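Long-range contact in alpha-amylase inhibitor 0.19 (Triticum aestivum, PDB 1HSS), which inhibits animal alpha-amylases as a homodimeric, disulfide-rich wheat seed protein that is also an allergen binding IgE: residues C6-C20 and Q44-L57. Sequence-based numbering, arbitrary orientation.
Sequences CYPGQAFQVPALPAC and QLAHISEWCRCGAL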
loop_
_atom_site.group_PDB
_atom_site.type_symbol
_atom_site.label_atom_id
_atom_site.label_comp_id
_atom_site.label_asym_id
_atom_site.label_seq_id
_atom_site.Cartn_x
_atom_site.Cartn_y
_atom_site.Cartn_z
ATOM N N CYS A 6 3.879 4.751 -21.528
ATOM C CA CYS A 6 3.666 3.306 -21.468
ATOM C C CYS A 6 2.405 2.951 -22.251
ATOM O O CYS A 6 1.303 3.235 -21.807
ATOM C CB CYS A 6 3.511 2.841 -20.015
ATOM S SG CYS A 6 4.974 3.079 -18.943
ATOM N N TYR A 7 2.560 2.431 -23.461
ATOM C CA TYR A 7 1.395 2.150 -24.279
ATOM C C TYR A 7 0.764 0.808 -23.927
ATOM O O TYR A 7 1.442 -0.235 -23.889
ATOM C CB TYR A 7 1.764 2.228 -25.757
ATOM C CG TYR A 7 2.110 3.633 -26.177
ATOM C CD1 TYR A 7 1.113 4.542 -26.498
ATOM C CD2 TYR A 7 3.423 4.073 -26.182
ATOM C CE1 TYR A 7 1.418 5.848 -26.817
ATOM C CE2 TYR A 7 3.738 5.375 -26.486
ATOM C CZ TYR A 7 2.734 6.257 -26.807
ATOM O OH TYR A 7 3.045 7.549 -27.147
ATOM N N PRO A 8 -0.513 0.849 -23.507
ATOM C CA PRO A 8 -1.345 -0.349 -23.336
ATOM C C PRO A 8 -1.276 -1.284 -24.548
ATOM O O PRO A 8 -1.395 -0.833 -25.692
ATOM C CB PRO A 8 -2.754 0.221 -23.143
ATOM C CG PRO A 8 -2.535 1.582 -22.592
ATOM C CD PRO A 8 -1.300 2.080 -23.300
ATOM N N GLY A 9 -0.916 -2.541 -24.304
ATOM C CA GLY A 9 -0.803 -3.486 -25.397
ATOM C C GLY A 9 0.629 -3.751 -25.804
ATOM O O GLY A 9 0.935 -4.793 -26.400
ATOM N N GLN A 10 1.529 -2.845 -25.440
ATOM C CA GLN A 10 2.941 -3.109 -25.673
ATOM C C GLN A 10 3.885 -2.927 -24.491
ATOM O O GLN A 10 4.757 -3.766 -24.280
ATOM C CB GLN A 10 3.444 -2.330 -26.883
ATOM C CG GLN A 10 3.407 -0.860 -26.721
ATOM C CD GLN A 10 4.573 -0.203 -27.416
ATOM O OE1 GLN A 10 5.038 -0.666 -28.458
ATOM N NE2 GLN A 10 5.073 0.871 -26.835
ATOM N N ALA A 11 3.701 -1.884 -23.692
ATOM C CA ALA A 11 4.439 -1.796 -22.439
ATOM C C ALA A 11 3.973 -2.906 -21.483
ATOM O O ALA A 11 4.710 -3.338 -20.602
ATOM C CB ALA A 11 4.233 -0.459 -21.821
ATOM N N PHE A 12 2.728 -3.338 -21.654
ATOM C CA PHE A 12 2.171 -4.436 -20.886
ATOM C C PHE A 12 1.033 -5.056 -21.677
ATOM O O PHE A 12 0.435 -4.386 -22.492
ATOM C CB PHE A 12 1.657 -3.951 -19.512
ATOM C CG PHE A 12 0.793 -2.718 -19.565
ATOM C CD1 PHE A 12 1.363 -1.457 -19.507
ATOM C CD2 PHE A 12 -0.581 -2.825 -19.586
ATOM C CE1 PHE A 12 0.587 -0.323 -19.464
ATOM C CE2 PHE A 12 -1.380 -1.687 -19.542
ATOM C CZ PHE A 12 -0.790 -0.433 -19.480
ATOM N N GLN A 13 0.796 -6.355 -21.484
ATOM C CA GLN A 13 -0.340 -7.062 -22.089
ATOM C C GLN A 13 -1.649 -6.450 -21.598
ATOM O O GLN A 13 -1.748 -6.024 -20.450
ATOM C CB GLN A 13 -0.307 -8.561 -21.727
ATOM C CG GLN A 13 -1.190 -8.946 -20.490
ATOM C CD GLN A 13 -0.859 -10.309 -19.831
ATOM O OE1 GLN A 13 -0.076 -10.384 -18.866
ATOM N NE2 GLN A 13 -1.591 -11.343 -20.228
ATOM N N VAL A 14 -2.638 -6.389 -22.478
ATOM C CA VAL A 14 -3.998 -5.999 -22.110
ATOM C C VAL A 14 -4.949 -7.151 -22.489
ATOM O O VAL A 14 -4.679 -7.893 -23.438
ATOM C CB VAL A 14 -4.407 -4.671 -22.822
ATOM C CG1 VAL A 14 -5.905 -4.565 -22.951
ATOM C CG2 VAL A 14 -3.893 -3.491 -22.035
ATOM N N PRO A 15 -5.948 -7.446 -21.633
ATOM C CA PRO A 15 -6.254 -6.844 -20.328
ATOM C C PRO A 15 -5.140 -7.010 -19.318
ATOM O O PRO A 15 -4.437 -8.014 -19.325
ATOM C CB PRO A 15 -7.520 -7.568 -19.887
ATOM C CG PRO A 15 -7.484 -8.844 -20.605
ATOM C CD PRO A 15 -6.894 -8.526 -21.945
ATOM N N ALA A 16 -4.888 -5.942 -18.576
ATOM C CA ALA A 16 -3.680 -5.815 -17.782
ATOM C C ALA A 16 -3.752 -6.721 -16.555
ATOM O O ALA A 16 -4.830 -6.968 -16.030
ATOM C CB ALA A 16 -3.477 -4.346 -17.375
ATOM N N LEU A 17 -2.640 -7.373 -16.234
ATOM C CA LEU A 17 -2.487 -8.088 -14.957
ATOM C C LEU A 17 -3.687 -8.953 -14.549
ATOM O O LEU A 17 -4.227 -8.803 -13.458
ATOM C CB LEU A 17 -2.178 -7.102 -13.831
ATOM C CG LEU A 17 -1.073 -6.113 -14.151
ATOM C CD1 LEU A 17 -0.984 -5.086 -13.075
ATOM C CD2 LEU A 17 0.229 -6.831 -14.318
ATOM N N PRO A 18 -4.019 -9.966 -15.367
ATOM C CA PRO A 18 -5.108 -10.901 -15.066
ATOM C C PRO A 18 -4.986 -11.534 -13.680
ATOM O O PRO A 18 -5.980 -11.687 -12.968
ATOM C CB PRO A 18 -4.983 -11.950 -16.162
ATOM C CG PRO A 18 -4.298 -11.255 -17.260
ATOM C CD PRO A 18 -3.333 -10.330 -16.617
ATOM N N ALA A 19 -3.753 -11.858 -13.286
ATOM C CA ALA A 19 -3.494 -12.549 -12.030
ATOM C C ALA A 19 -3.660 -11.642 -10.824
ATOM O O ALA A 19 -3.801 -12.106 -9.705
ATOM C CB ALA A 19 -2.109 -13.108 -12.048
ATOM N N CYS A 20 -3.618 -10.339 -11.046
ATOM C CA CYS A 20 -3.701 -9.408 -9.936
ATOM C C CYS A 20 -5.126 -9.039 -9.608
ATOM O O CYS A 20 -5.399 -8.501 -8.544
ATOM C CB CYS A 20 -2.879 -8.139 -10.219
ATOM S SG CYS A 20 -1.095 -8.461 -10.376
ATOM N N GLN A 44 3.654 -11.506 -12.784
ATOM C CA GLN A 44 3.183 -10.614 -13.842
ATOM C C GLN A 44 3.659 -9.155 -13.713
ATOM O O GLN A 44 4.078 -8.560 -14.704
ATOM C CB GLN A 44 1.655 -10.654 -13.908
ATOM C CG GLN A 44 1.108 -11.622 -14.945
ATOM C CD GLN A 44 -0.402 -11.869 -14.839
ATOM O OE1 GLN A 44 -1.162 -11.060 -14.293
ATOM N NE2 GLN A 44 -0.836 -13.002 -15.366
ATOM N N LEU A 45 3.616 -8.583 -12.507
ATOM C CA LEU A 45 4.179 -7.250 -12.271
ATOM C C LEU A 45 5.687 -7.185 -12.519
ATOM O O LEU A 45 6.168 -6.248 -13.153
ATOM C CB LEU A 45 3.883 -6.763 -10.851
ATOM C CG LEU A 45 2.598 -5.947 -10.659
ATOM C CD1 LEU A 45 2.345 -5.714 -9.190
ATOM C CD2 LEU A 45 2.680 -4.623 -11.420
ATOM N N ALA A 46 6.409 -8.230 -12.108
ATOM C CA ALA A 46 7.868 -8.287 -12.228
ATOM C C ALA A 46 8.350 -8.137 -13.673
ATOM O O ALA A 46 9.391 -7.530 -13.931
ATOM C CB ALA A 46 8.389 -9.595 -11.641
ATOM N N HIS A 47 7.557 -8.620 -14.620
ATOM C CA HIS A 47 7.928 -8.553 -16.033
ATOM C C HIS A 47 7.743 -7.188 -16.678
ATOM O O HIS A 47 8.290 -6.919 -17.739
ATOM C CB HIS A 47 7.141 -9.580 -16.832
ATOM C CG HIS A 47 7.349 -10.983 -16.364
ATOM N ND1 HIS A 47 6.570 -12.036 -16.796
ATOM C CD2 HIS A 47 8.217 -11.498 -15.462
ATOM C CE1 HIS A 47 6.956 -13.145 -16.187
ATOM N NE2 HIS A 47 7.956 -12.845 -15.372
ATOM N N ILE A 48 6.908 -6.360 -16.082
ATOM C CA ILE A 48 6.710 -5.011 -16.571
ATOM C C ILE A 48 7.801 -4.131 -15.981
ATOM O O ILE A 48 8.290 -4.410 -14.883
ATOM C CB ILE A 48 5.297 -4.496 -16.170
ATOM C CG1 ILE A 48 4.246 -5.423 -16.805
ATOM C CG2 ILE A 48 5.096 -3.039 -16.610
ATOM C CD1 ILE A 48 2.866 -5.320 -16.211
ATOM N N SER A 49 8.280 -3.164 -16.762
ATOM C CA SER A 49 9.363 -2.294 -16.320
ATOM C C SER A 49 8.946 -1.395 -15.162
ATOM O O SER A 49 7.775 -1.055 -15.019
ATOM C CB SER A 49 9.865 -1.455 -17.497
ATOM O OG SER A 49 9.492 -0.101 -17.365
ATOM N N GLU A 50 9.929 -0.940 -14.397
ATOM C CA GLU A 50 9.722 0.006 -13.289
ATOM C C GLU A 50 8.883 1.213 -13.683
ATOM O O GLU A 50 8.186 1.805 -12.853
ATOM C CB GLU A 50 11.067 0.514 -12.791
ATOM C CG GLU A 50 11.686 -0.325 -11.725
ATOM C CD GLU A 50 12.967 0.284 -11.159
ATOM O OE1 GLU A 50 13.160 1.521 -11.286
ATOM O OE2 GLU A 50 13.769 -0.478 -10.552
ATOM N N TRP A 51 9.047 1.628 -14.938
ATOM C CA TRP A 51 8.379 2.803 -15.471
ATOM C C TRP A 51 6.900 2.570 -15.773
ATOM O O TRP A 51 6.116 3.511 -15.798
ATOM C CB TRP A 51 9.099 3.267 -16.731
ATOM C CG TRP A 51 10.495 3.737 -16.458
ATOM C CD1 TRP A 51 11.622 2.968 -16.395
ATOM C CD2 TRP A 51 10.922 5.095 -16.238
ATOM N NE1 TRP A 51 12.719 3.759 -16.161
ATOM C CE2 TRP A 51 12.318 5.069 -16.057
ATOM C CE3 TRP A 51 10.258 6.333 -16.190
ATOM C CZ2 TRP A 51 13.068 6.235 -15.824
ATOM C CZ3 TRP A 51 11.009 7.492 -15.959
ATOM C CH2 TRP A 51 12.394 7.431 -15.779
ATOM N N CYS A 52 6.518 1.322 -16.020
ATOM C CA CYS A 52 5.179 1.039 -16.520
ATOM C C CYS A 52 4.340 0.217 -15.572
ATOM O O CYS A 52 3.192 -0.095 -15.877
ATOM C CB CYS A 52 5.254 0.323 -17.860
ATOM S SG CYS A 52 6.005 1.355 -19.148
ATOM N N ARG A 53 4.907 -0.143 -14.426
ATOM C CA ARG A 53 4.198 -0.958 -13.444
ATOM C C ARG A 53 2.938 -0.274 -12.900
ATOM O O ARG A 53 1.902 -0.906 -12.794
ATOM C CB ARG A 53 5.135 -1.322 -12.291
ATOM C CG ARG A 53 5.388 -2.803 -12.117
ATOM C CD ARG A 53 6.789 -3.259 -12.544
ATOM N NE ARG A 53 7.763 -3.274 -11.472
ATOM C CZ ARG A 53 8.972 -3.842 -11.543
ATOM N NH1 ARG A 53 9.282 -4.754 -12.446
ATOM N NH2 ARG A 53 9.855 -3.569 -10.610
ATOM N N CYS A 54 3.003 1.029 -12.633
ATOM C CA CYS A 54 1.829 1.799 -12.197
ATOM C C CYS A 54 0.804 1.989 -13.291
ATOM O O CYS A 54 -0.393 2.129 -13.019
ATOM C CB CYS A 54 2.243 3.173 -11.709
ATOM S SG CYS A 54 3.176 3.096 -10.163
ATOM N N GLY A 55 1.308 2.112 -14.515
ATOM C CA GLY A 55 0.462 2.139 -15.689
ATOM C C GLY A 55 -0.316 0.863 -15.950
ATOM O O GLY A 55 -1.516 0.931 -16.243
ATOM N N ALA A 56 0.348 -0.291 -15.816
ATOM C CA ALA A 56 -0.336 -1.587 -15.832
ATOM C C ALA A 56 -1.436 -1.709 -14.778
ATOM O O ALA A 56 -2.533 -2.171 -15.082
ATOM C CB ALA A 56 0.646 -2.690 -15.664
ATOM N N LEU A 57 -1.164 -1.231 -13.566
ATOM C CA LEU A 57 -2.136 -1.258 -12.469
ATOM C C LEU A 57 -3.325 -0.317 -12.702
ATOM O O LEU A 57 -4.462 -0.678 -12.434
ATOM C CB LEU A 57 -1.446 -0.915 -11.135
ATOM C CG LEU A 57 -0.698 -2.074 -10.473
ATOM C CD1 LEU A 57 0.245 -1.556 -9.427
ATOM C CD2 LEU A 57 -1.673 -3.056 -9.876
HETATM O O HOH W 1 7.213 -2.595 -19.649
#
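The ring of Phe12 lies flat on the first turn of helix 53-67: CA of Ala56 sits 3.7 Å from the ring centroid and almost on the ring normal, a CH-pi contact, while CA of Pro8 lies over the opposite face, offset toward the rim. A residue as small as alanine suits this place, since it lets the ring come down almost onto the helix backbone. With chi1 at 48°, CG of Phe12 is wedged between the backbone N and the carbonyl carbon, which turns the ring onto the helix. CB of Phe12 meets CD1 of Ile48 at 3.8 Å. That methyl is shared, for CD2 of Leu17 reaches it at 3.6 Å. The other branch of Leu17, CD1, fits among the side chains of Leu45, Ala56 and Leu57, so a forked side chain joins both helices to the N-terminal loop. Beyond the ring, Cys6 and Cys52 form a disulfide with a left-handed torsion of -88°, and CB of Ala11 packs 3.7 Å from SG of Cys52. This is one of five disulfides that, with a bundle of short helices, define the cereal trypsin/alpha-amylase inhibitor fold; Cys20, paired with Cys41, supplies another where the loop runs into helix 20-27. There the extended side chain of Gln44 brings OE1 within 2.9 Å of N of Ala19. The N-H...O angle is 156°, with the donor slightly tilted from the carbonyl plane; an amide can thus bind a backbone N-H in the turn leading into that helix. Near the disulfide, a water bridges O of Ala11 and N of Ser49.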